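Local coordinates for protein monooxygenase (Agrobacterium tumefaciens, PDB 2I7G) that probably acts as a flavin-dependent, luciferase-like monooxygenase with a TIM-barrel fold, inserting one oxygen atom into a still undefined substrate, at residues E277-I282 and R286-T291; D269-P274 and A294-A299; T28-N33 and R49-E54. All blocks are in the same frame, centred on the assembly; numbering follows the deposited sequence.

Contact 1 of 3, residues E277-I282 and R286-T291; sequences EVMNRI and RGWGPT. With SO4 (sulfate ion), chain F.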
loop_
_atom_site.group_PDB
_atom_site.type_symbol
_atom_site.label_atom_id
_atom_site.label_comp_id
_atom_site.label_asym_id
_atom_site.label_seq_id
_atom_site.Cartn_x
_atom_site.Cartn_y
_atom_site.Cartn_z
ATOM N N GLU B 277 14.624 13.336 -22.152
ATOM C CA GLU B 277 15.679 13.214 -21.114
ATOM C C GLU B 277 16.011 11.763 -20.715
ATOM O O GLU B 277 16.454 11.488 -19.585
ATOM C CB GLU B 277 15.325 14.059 -19.874
ATOM C CG GLU B 277 15.006 15.530 -20.209
ATOM C CD GLU B 277 14.733 16.368 -18.963
ATOM O OE1 GLU B 277 14.794 15.803 -17.833
ATOM O OE2 GLU B 277 14.456 17.592 -19.116
ATOM N N VAL B 278 15.791 10.827 -21.625
ATOM C CA VAL B 278 16.134 9.443 -21.346
ATOM C C VAL B 278 17.667 9.263 -21.192
ATOM O O VAL B 278 18.121 8.577 -20.267
ATOM C CB VAL B 278 15.564 8.499 -22.444
ATOM C CG1 VAL B 278 16.091 7.058 -22.263
ATOM C CG2 VAL B 278 14.037 8.535 -22.416
HETATM N N MSE B 279 18.451 9.892 -22.077
HETATM C CA MSE B 279 19.902 9.649 -22.098
HETATM C C MSE B 279 20.648 10.132 -20.829
HETATM O O MSE B 279 21.730 9.596 -20.500
HETATM C CB MSE B 279 20.550 10.174 -23.400
HETATM C CG MSE B 279 19.960 9.532 -24.682
HETATM SE SE MSE B 279 20.163 7.560 -24.683
HETATM C CE MSE B 279 18.384 7.107 -25.226
ATOM N N ASN B 280 20.069 11.121 -20.139
ATOM C CA ASN B 280 20.601 11.620 -18.862
ATOM C C ASN B 280 20.739 10.529 -17.794
ATOM O O ASN B 280 21.602 10.629 -16.906
ATOM C CB ASN B 280 19.727 12.763 -18.318
ATOM C CG ASN B 280 19.841 14.046 -19.145
ATOM O OD1 ASN B 280 18.957 14.902 -19.103
ATOM N ND2 ASN B 280 20.927 14.177 -19.891
ATOM N N ARG B 281 19.875 9.515 -17.872
ATOM C CA ARG B 281 19.946 8.357 -16.975
ATOM C C ARG B 281 20.629 7.165 -17.677
ATOM O O ARG B 281 21.601 6.588 -17.134
ATOM C CB ARG B 281 18.568 7.942 -16.439
ATOM C CG ARG B 281 18.609 6.608 -15.682
ATOM C CD ARG B 281 17.674 6.637 -14.462
ATOM N NE ARG B 281 16.237 6.606 -14.809
ATOM C CZ ARG B 281 15.540 5.508 -15.069
ATOM N NH1 ARG B 281 16.140 4.298 -15.093
ATOM N NH2 ARG B 281 14.240 5.628 -15.330
ATOM N N ILE B 282 20.144 6.834 -18.884
ATOM C CA ILE B 282 20.632 5.659 -19.643
ATOM C C ILE B 282 22.115 5.783 -19.966
ATOM O O ILE B 282 22.898 4.887 -19.650
ATOM C CB ILE B 282 19.780 5.354 -20.961
ATOM C CG1 ILE B 282 18.469 4.653 -20.619
ATOM C CG2 ILE B 282 20.569 4.500 -21.997
ATOM C CD1 ILE B 282 18.540 3.700 -19.426
ATOM N N ARG B 286 25.983 4.140 -17.941
ATOM C CA ARG B 286 26.826 3.339 -18.827
ATOM C C ARG B 286 28.156 4.041 -19.116
ATOM O O ARG B 286 29.010 3.493 -19.814
ATOM C CB ARG B 286 26.086 3.088 -20.147
ATOM C CG ARG B 286 24.890 2.161 -19.977
ATOM C CD ARG B 286 23.914 2.242 -21.167
ATOM N NE ARG B 286 22.887 1.195 -21.057
ATOM C CZ ARG B 286 21.923 1.154 -20.126
ATOM N NH1 ARG B 286 21.785 2.146 -19.218
ATOM N NH2 ARG B 286 21.073 0.125 -20.114
ATOM N N GLY B 287 28.323 5.260 -18.599
ATOM C CA GLY B 287 29.598 5.997 -18.786
ATOM C C GLY B 287 29.705 6.855 -20.044
ATOM O O GLY B 287 30.825 7.227 -20.469
ATOM N N TRP B 288 28.568 7.201 -20.645
ATOM C CA TRP B 288 28.594 8.165 -21.748
ATOM C C TRP B 288 27.519 9.254 -21.672
ATOM O O TRP B 288 26.494 9.121 -20.970
ATOM C CB TRP B 288 28.650 7.475 -23.124
ATOM C CG TRP B 288 27.710 6.276 -23.289
ATOM C CD1 TRP B 288 28.011 4.952 -23.034
ATOM C CD2 TRP B 288 26.343 6.293 -23.748
ATOM N NE1 TRP B 288 26.922 4.150 -23.319
ATOM C CE2 TRP B 288 25.880 4.945 -23.742
ATOM C CE3 TRP B 288 25.461 7.311 -24.159
ATOM C CZ2 TRP B 288 24.565 4.593 -24.142
ATOM C CZ3 TRP B 288 24.173 6.963 -24.552
ATOM C CH2 TRP B 288 23.732 5.614 -24.538
ATOM N N GLY B 289 27.811 10.361 -22.350
ATOM C CA GLY B 289 26.980 11.557 -22.327
ATOM C C GLY B 289 25.744 11.435 -23.209
ATOM O O GLY B 289 25.702 10.603 -24.137
ATOM N N PRO B 290 24.740 12.282 -22.942
ATOM C CA PRO B 290 23.415 12.184 -23.572
ATOM C C PRO B 290 23.436 12.356 -25.102
ATOM O O PRO B 290 22.526 11.865 -25.809
ATOM C CB PRO B 290 22.624 13.334 -22.915
ATOM C CG PRO B 290 23.684 14.302 -22.425
ATOM C CD PRO B 290 24.836 13.428 -22.007
ATOM N N THR B 291 24.438 13.071 -25.606
ATOM C CA THR B 291 24.570 13.237 -27.057
ATOM C C THR B 291 25.687 12.382 -27.662
ATOM O O THR B 291 26.147 12.634 -28.792
ATOM C CB THR B 291 24.738 14.700 -27.452
ATOM O OG1 THR B 291 26.039 15.153 -27.025
ATOM C CG2 THR B 291 23.607 15.541 -26.816
HETATM S S SO4 F . 26.790 0.942 -23.439
HETATM O O1 SO4 F . 26.660 0.850 -21.996
HETATM O O2 SO4 F . 26.681 -0.392 -23.980
HETATM O O3 SO4 F . 25.740 1.771 -23.979
HETATM O O4 SO4 F . 28.105 1.457 -23.790
HETATM O O HOH W 1 24.224 10.755 -20.451
#
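Arg286 NH1 donates to Ile282 O at 3.0 Å with an N-H...O angle of 153°, the only direct hydrogen bond between the two segments. The bond runs back to the last turn of helix 279-286, which ends at Gly287 in a Schellman motif: positive phi and two bonds back into that turn. The other guanidinium nitrogens are bonded as well, NE to Asn305 OD1 and NH2 to His257 ND1, so the rotation of the group is fixed. From CG to NE the Arg286 chain runs extended alongside Ile282, and Ile282 CG2 lies over one face of the guanidinium.

Past Gly287 the chain turns back along the helix it has just left. The chi1 of Trp288, 44°, sets CG between the backbone N and the carbonyl carbon, and the indole then carries NE1 to a sulfate ion, probably from the crystallisation liquor. NE1 donates to sulfate O3 at 2.7 Å, and the ion reaches the ring at its edge; Gly224 N is a further donor to it. Another part of the indole edge meets the selenomethionine Met279 in a Met-aromatic contact. Its SE lies 4.1 Å from Trp288 CZ3 and 76° off the normal of the six-membered ring, so the selenium is beside the ring rather than above it. Lower down the same side chain, Met279 CB packs on Pro290 CB at 3.8 Å. One water ties the two backbones together, donating to Met279 O at 2.8 Å and to Trp288 O at 2.8 Å.

Contact 2 of 3, residues D269-P274 and A294-A299; sequences DQFYGP and AHFDAA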
loop_
_atom_site.group_PDB
_atom_site.type_symbol
_atom_site.label_atom_id
_atom_site.label_comp_id
_atom_site.label_asym_id
_atom_site.label_seq_id
_atom_site.Cartn_x
_atom_site.Cartn_y
_atom_site.Cartn_z
ATOM N N ASP B 269 14.841 7.583 -32.414
ATOM C CA ASP B 269 14.668 9.042 -32.328
ATOM C C ASP B 269 13.885 9.397 -31.061
ATOM O O ASP B 269 14.273 10.298 -30.300
ATOM C CB ASP B 269 13.941 9.593 -33.558
ATOM C CG ASP B 269 14.799 9.585 -34.835
ATOM O OD1 ASP B 269 16.018 9.355 -34.780
ATOM O OD2 ASP B 269 14.218 9.817 -35.922
ATOM N N GLN B 270 12.793 8.670 -30.832
ATOM C CA GLN B 270 11.913 8.976 -29.712
ATOM C C GLN B 270 12.596 8.703 -28.377
ATOM O O GLN B 270 12.399 9.467 -27.427
ATOM C CB GLN B 270 10.566 8.235 -29.821
ATOM C CG GLN B 270 9.735 8.746 -30.992
ATOM C CD GLN B 270 8.489 7.899 -31.276
ATOM O OE1 GLN B 270 8.150 6.967 -30.532
ATOM N NE2 GLN B 270 7.813 8.216 -32.402
ATOM N N PHE B 271 13.422 7.657 -28.318
ATOM C CA PHE B 271 14.154 7.291 -27.088
ATOM C C PHE B 271 15.333 8.237 -26.832
ATOM O O PHE B 271 15.635 8.545 -25.687
ATOM C CB PHE B 271 14.617 5.828 -27.177
ATOM C CG PHE B 271 14.777 5.101 -25.830
ATOM C CD1 PHE B 271 16.000 4.530 -25.487
ATOM C CD2 PHE B 271 13.705 4.958 -24.941
ATOM C CE1 PHE B 271 16.162 3.836 -24.266
ATOM C CE2 PHE B 271 13.859 4.250 -23.717
ATOM C CZ PHE B 271 15.086 3.686 -23.401
ATOM N N TYR B 272 15.981 8.706 -27.892
ATOM C CA TYR B 272 17.162 9.598 -27.800
ATOM C C TYR B 272 16.792 11.099 -27.785
ATOM O O TYR B 272 17.641 11.939 -27.496
ATOM C CB TYR B 272 18.038 9.338 -29.013
ATOM C CG TYR B 272 19.405 9.982 -29.068
ATOM C CD1 TYR B 272 19.647 11.065 -29.914
ATOM C CD2 TYR B 272 20.483 9.448 -28.333
ATOM C CE1 TYR B 272 20.941 11.641 -30.023
ATOM C CE2 TYR B 272 21.781 10.003 -28.440
ATOM C CZ TYR B 272 21.994 11.093 -29.276
ATOM O OH TYR B 272 23.253 11.637 -29.376
ATOM N N GLY B 273 15.548 11.442 -28.131
ATOM C CA GLY B 273 15.155 12.862 -28.253
ATOM C C GLY B 273 15.481 13.650 -26.984
ATOM O O GLY B 273 15.236 13.153 -25.886
ATOM N N PRO B 274 16.048 14.873 -27.126
ATOM C CA PRO B 274 16.471 15.688 -25.961
ATOM C C PRO B 274 15.341 15.972 -24.970
ATOM O O PRO B 274 15.567 15.952 -23.744
ATOM C CB PRO B 274 16.950 17.006 -26.590
ATOM C CG PRO B 274 17.170 16.706 -28.049
ATOM C CD PRO B 274 16.306 15.550 -28.413
ATOM N N ALA B 294 27.455 7.829 -31.034
ATOM C CA ALA B 294 28.265 6.633 -31.312
ATOM C C ALA B 294 27.980 5.531 -30.272
ATOM O O ALA B 294 27.768 4.363 -30.634
ATOM C CB ALA B 294 29.757 6.972 -31.361
ATOM N N HIS B 295 27.962 5.900 -28.991
ATOM C CA HIS B 295 27.712 4.921 -27.938
ATOM C C HIS B 295 26.263 4.405 -27.923
ATOM O O HIS B 295 26.033 3.198 -27.770
ATOM C CB HIS B 295 28.125 5.465 -26.582
ATOM C CG HIS B 295 29.544 5.145 -26.221
ATOM N ND1 HIS B 295 30.621 5.807 -26.777
ATOM C CD2 HIS B 295 30.065 4.221 -25.375
ATOM C CE1 HIS B 295 31.743 5.320 -26.271
ATOM N NE2 HIS B 295 31.433 4.359 -25.416
ATOM N N PHE B 296 25.298 5.312 -28.089
ATOM C CA PHE B 296 23.895 4.912 -28.136
ATOM C C PHE B 296 23.667 3.962 -29.324
ATOM O O PHE B 296 22.977 2.945 -29.201
ATOM C CB PHE B 296 23.017 6.150 -28.264
ATOM C CG PHE B 296 21.562 5.856 -28.573
ATOM C CD1 PHE B 296 20.738 5.235 -27.643
ATOM C CD2 PHE B 296 21.024 6.247 -29.804
ATOM C CE1 PHE B 296 19.380 4.984 -27.923
ATOM C CE2 PHE B 296 19.674 6.019 -30.083
ATOM C CZ PHE B 296 18.857 5.402 -29.158
ATOM N N ASP B 297 24.265 4.289 -30.465
ATOM C CA ASP B 297 24.052 3.479 -31.652
ATOM C C ASP B 297 24.662 2.110 -31.467
ATOM O O ASP B 297 24.073 1.123 -31.889
ATOM C CB ASP B 297 24.631 4.145 -32.898
ATOM C CG ASP B 297 23.689 5.189 -33.510
ATOM O OD1 ASP B 297 22.521 5.328 -33.099
ATOM O OD2 ASP B 297 24.170 5.878 -34.453
ATOM N N ALA B 298 25.841 2.057 -30.843
ATOM C CA ALA B 298 26.474 0.787 -30.523
ATOM C C ALA B 298 25.618 -0.013 -29.509
ATOM O O ALA B 298 25.437 -1.234 -29.628
ATOM C CB ALA B 298 27.883 1.039 -29.982
ATOM N N ALA B 299 25.050 0.691 -28.540
ATOM C CA ALA B 299 24.275 0.070 -27.467
ATOM C C ALA B 299 22.985 -0.582 -28.000
ATOM O O ALA B 299 22.526 -1.594 -27.480
ATOM C CB ALA B 299 23.922 1.128 -26.408
#
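Tyr272 and Phe296 form an offset stack between helix 264-272 and helix 293-300, two of the helices inserted between strands 252-260 and 307-309 of the TIM barrel. The ring centroids are 5.0 Å apart and the planes differ by 26°, so the overlap is partial. Tyr272 CD2 stands over one face of the Phe296 ring, displaced toward its rim, and comes within 3.6 Å of Phe296 CD2. Tyr272 CB extends the contact, lying 3.9 Å from Phe296 CE2.

Phe271, the preceding residue on the same helix, meets the Phe296 ring at its edge, at CE1, across the ring from CD2. Its CD1 is 4.2 Å from Phe296 CE1, and each of these atoms lies near the plane of the other ring, which makes the approach edge to edge and not a second stack. Tyr272 and Phe296 both reach across from an extended first torsion: CG is opposite the backbone N in Tyr272 (chi1 -172°) and in Phe296 (chi1 170°), and this directs each ring from its own helix toward the other.

In the next shell, Met279 of helix 279-286 touches all three aromatic side chains, and Leu306 packs on Phe296. Arg293 makes a cation-pi contact with Tyr272 and is itself salt-bridged to Asp297 OD1, which also holds Arg300. The directly touching atoms of the two helices are all carbon. The contact is therefore apolar, probably held by dispersion and burial of the rings, with Arg293, one layer out, perhaps polarising the Tyr272 ring through its cation-pi contact.

Contact 3 of 3, residues T28-N33 and R49-E54; sequences TFADVN and RELLEE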
loop_
_atom_site.group_PDB
_atom_site.type_symbol
_atom_site.label_atom_id
_atom_site.label_comp_id
_atom_site.label_asym_id
_atom_site.label_seq_id
_atom_site.Cartn_x
_atom_site.Cartn_y
_atom_site.Cartn_z
ATOM N N THR B 28 9.017 -0.159 -14.543
ATOM C CA THR B 28 9.283 1.285 -14.614
ATOM C C THR B 28 9.500 1.784 -13.189
ATOM O O THR B 28 9.074 1.112 -12.211
ATOM C CB THR B 28 8.149 2.061 -15.355
ATOM O OG1 THR B 28 8.434 3.479 -15.421
ATOM C CG2 THR B 28 6.809 1.879 -14.636
ATOM N N PHE B 29 10.110 2.970 -13.109
ATOM C CA PHE B 29 10.307 3.683 -11.870
ATOM C C PHE B 29 9.308 4.826 -11.711
ATOM O O PHE B 29 9.277 5.474 -10.633
ATOM C CB PHE B 29 11.747 4.242 -11.791
ATOM C CG PHE B 29 12.827 3.178 -11.848
ATOM C CD1 PHE B 29 12.543 1.846 -11.540
ATOM C CD2 PHE B 29 14.135 3.525 -12.199
ATOM C CE1 PHE B 29 13.546 0.861 -11.556
ATOM C CE2 PHE B 29 15.139 2.575 -12.243
ATOM C CZ PHE B 29 14.860 1.222 -11.935
ATOM N N ALA B 30 8.515 5.064 -12.776
ATOM C CA ALA B 30 7.478 6.093 -12.778
ATOM C C ALA B 30 8.124 7.463 -12.524
ATOM O O ALA B 30 7.796 8.172 -11.563
ATOM C CB ALA B 30 6.398 5.771 -11.723
ATOM N N ASP B 31 9.039 7.817 -13.422
ATOM C CA ASP B 31 9.705 9.135 -13.480
ATOM C C ASP B 31 8.675 10.246 -13.650
ATOM O O ASP B 31 7.688 10.096 -14.370
ATOM C CB ASP B 31 10.665 9.149 -14.689
ATOM C CG ASP B 31 11.549 7.875 -14.777
ATOM O OD1 ASP B 31 12.760 8.015 -15.047
ATOM O OD2 ASP B 31 11.064 6.738 -14.558
ATOM N N VAL B 32 8.940 11.366 -12.993
ATOM C CA VAL B 32 8.200 12.596 -13.178
ATOM C C VAL B 32 9.153 13.772 -13.478
ATOM O O VAL B 32 10.380 13.709 -13.253
ATOM C CB VAL B 32 7.298 12.935 -11.942
ATOM C CG1 VAL B 32 6.262 11.800 -11.732
ATOM C CG2 VAL B 32 8.135 13.139 -10.663
ATOM N N ASN B 33 8.565 14.844 -13.980
ATOM C CA ASN B 33 9.280 16.093 -14.115
ATOM C C ASN B 33 9.604 16.637 -12.724
ATOM O O ASN B 33 8.690 16.900 -11.938
ATOM C CB ASN B 33 8.459 17.099 -14.901
ATOM C CG ASN B 33 9.282 18.317 -15.296
ATOM O OD1 ASN B 33 10.290 18.633 -14.651
ATOM N ND2 ASN B 33 8.868 18.997 -16.353
ATOM N N ARG B 49 -1.977 8.248 -12.779
ATOM C CA ARG B 49 -3.073 7.950 -13.703
ATOM C C ARG B 49 -2.504 7.312 -14.984
ATOM O O ARG B 49 -2.973 6.246 -15.424
ATOM C CB ARG B 49 -3.910 9.201 -14.015
ATOM C CG ARG B 49 -4.752 9.058 -15.299
ATOM C CD ARG B 49 -5.872 10.080 -15.452
ATOM N NE ARG B 49 -5.411 11.465 -15.406
ATOM C CZ ARG B 49 -4.640 12.055 -16.312
ATOM N NH1 ARG B 49 -4.200 11.383 -17.366
ATOM N NH2 ARG B 49 -4.309 13.334 -16.155
ATOM N N GLU B 50 -1.465 7.934 -15.547
ATOM C CA GLU B 50 -0.808 7.392 -16.741
ATOM C C GLU B 50 -0.215 5.985 -16.492
ATOM O O GLU B 50 -0.363 5.072 -17.339
ATOM C CB GLU B 50 0.266 8.373 -17.215
ATOM C CG GLU B 50 -0.306 9.536 -17.971
ATOM C CD GLU B 50 0.721 10.664 -18.179
ATOM O OE1 GLU B 50 1.868 10.601 -17.641
ATOM O OE2 GLU B 50 0.318 11.647 -18.834
ATOM N N LEU B 51 0.406 5.802 -15.322
ATOM C CA LEU B 51 0.997 4.509 -14.992
ATOM C C LEU B 51 -0.074 3.409 -14.962
ATOM O O LEU B 51 0.147 2.302 -15.492
ATOM C CB LEU B 51 1.700 4.599 -13.634
ATOM C CG LEU B 51 2.375 3.307 -13.117
ATOM C CD1 LEU B 51 3.480 2.845 -14.099
ATOM C CD2 LEU B 51 2.933 3.642 -11.730
ATOM N N LEU B 52 -1.203 3.698 -14.310
ATOM C CA LEU B 52 -2.299 2.748 -14.252
ATOM C C LEU B 52 -2.737 2.392 -15.663
ATOM O O LEU B 52 -2.935 1.224 -15.952
ATOM C CB LEU B 52 -3.463 3.247 -13.381
ATOM C CG LEU B 52 -3.447 2.787 -11.898
ATOM C CD1 LEU B 52 -3.702 1.286 -11.751
ATOM C CD2 LEU B 52 -2.156 3.191 -11.158
ATOM N N GLU B 53 -2.858 3.395 -16.538
ATOM C CA GLU B 53 -3.212 3.133 -17.937
ATOM C C GLU B 53 -2.192 2.198 -18.614
ATOM O O GLU B 53 -2.597 1.318 -19.375
ATOM C CB GLU B 53 -3.348 4.427 -18.718
ATOM C CG GLU B 53 -4.592 5.254 -18.315
ATOM C CD GLU B 53 -4.674 6.567 -19.105
ATOM O OE1 GLU B 53 -3.775 6.811 -19.966
ATOM O OE2 GLU B 53 -5.658 7.334 -18.898
ATOM N N GLU B 54 -0.902 2.404 -18.344
ATOM C CA GLU B 54 0.165 1.510 -18.853
ATOM C C GLU B 54 -0.099 0.082 -18.401
ATOM O O GLU B 54 0.005 -0.836 -19.208
ATOM C CB GLU B 54 1.582 1.879 -18.346
ATOM C CG GLU B 54 2.093 3.253 -18.774
ATOM C CD GLU B 54 3.446 3.613 -18.084
ATOM O OE1 GLU B 54 3.597 4.789 -17.675
ATOM O OE2 GLU B 54 4.324 2.701 -17.957
#
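Thr28 and Leu51 run antiparallel alongside one another, methyl to methyl, with Thr28 CG2 3.5 Å from Leu51 CD1. The other branch of the leucine, CD2, meets Ala30 CB at 4.1 Å, so the fork of Leu51 bridges the end of strand 23-28, at Thr28, and the turn that follows, at Ala30. The trans chi1 of Leu51, 179°, swings its isobutyl group out from helix 40-60. Thr28 divides its side chain by polarity. Its methyl faces the helix, while OG1 accepts from Ala30 N at 3.1 Å with an N-H...O angle of 166°, an ST turn, and is also hydrogen-bonded to Ala335 O. These two bonds fix the rotation of Thr28 and hence where CG2 points. Glu54, one helical turn beyond Leu51, adds only a looser approach of OE2 to Thr28 CG2, at 4.2 Å; its OE1 is salt-bridged to Arg47. On this helix Leu52 packs on Leu122 of the second subunit. Because strand 23-28 pairs in parallel with strand 65-68, to which the helix leads, the contact lies within a beta-alpha-beta crossover, the repeating element of a TIM barrel.

In the fold
Contacts 1 and 2 are neighbours, their centres about 9 Å apart, and contact 1 is nested within the chain loop that contact 2 closes. Met279 of contact 1 touches Phe271, Tyr272 and Phe296 of contact 2, tying three successive helices together. Contact 3 comes earlier in the chain, its centre about 20 Å from that of contact 1 and 22 Å from that of contact 2. It touches contact 1 through the Arg281 NH2 to Asp31 OD1 salt bridge of 2.8 Å, whereas the nearest atoms of contacts 2 and 3 are about 10 Å apart. Both regions follow C-terminal ends of barrel strands, where TIM barrels generally carry their active sites; the sulfate at contact 1 does not by itself define the site.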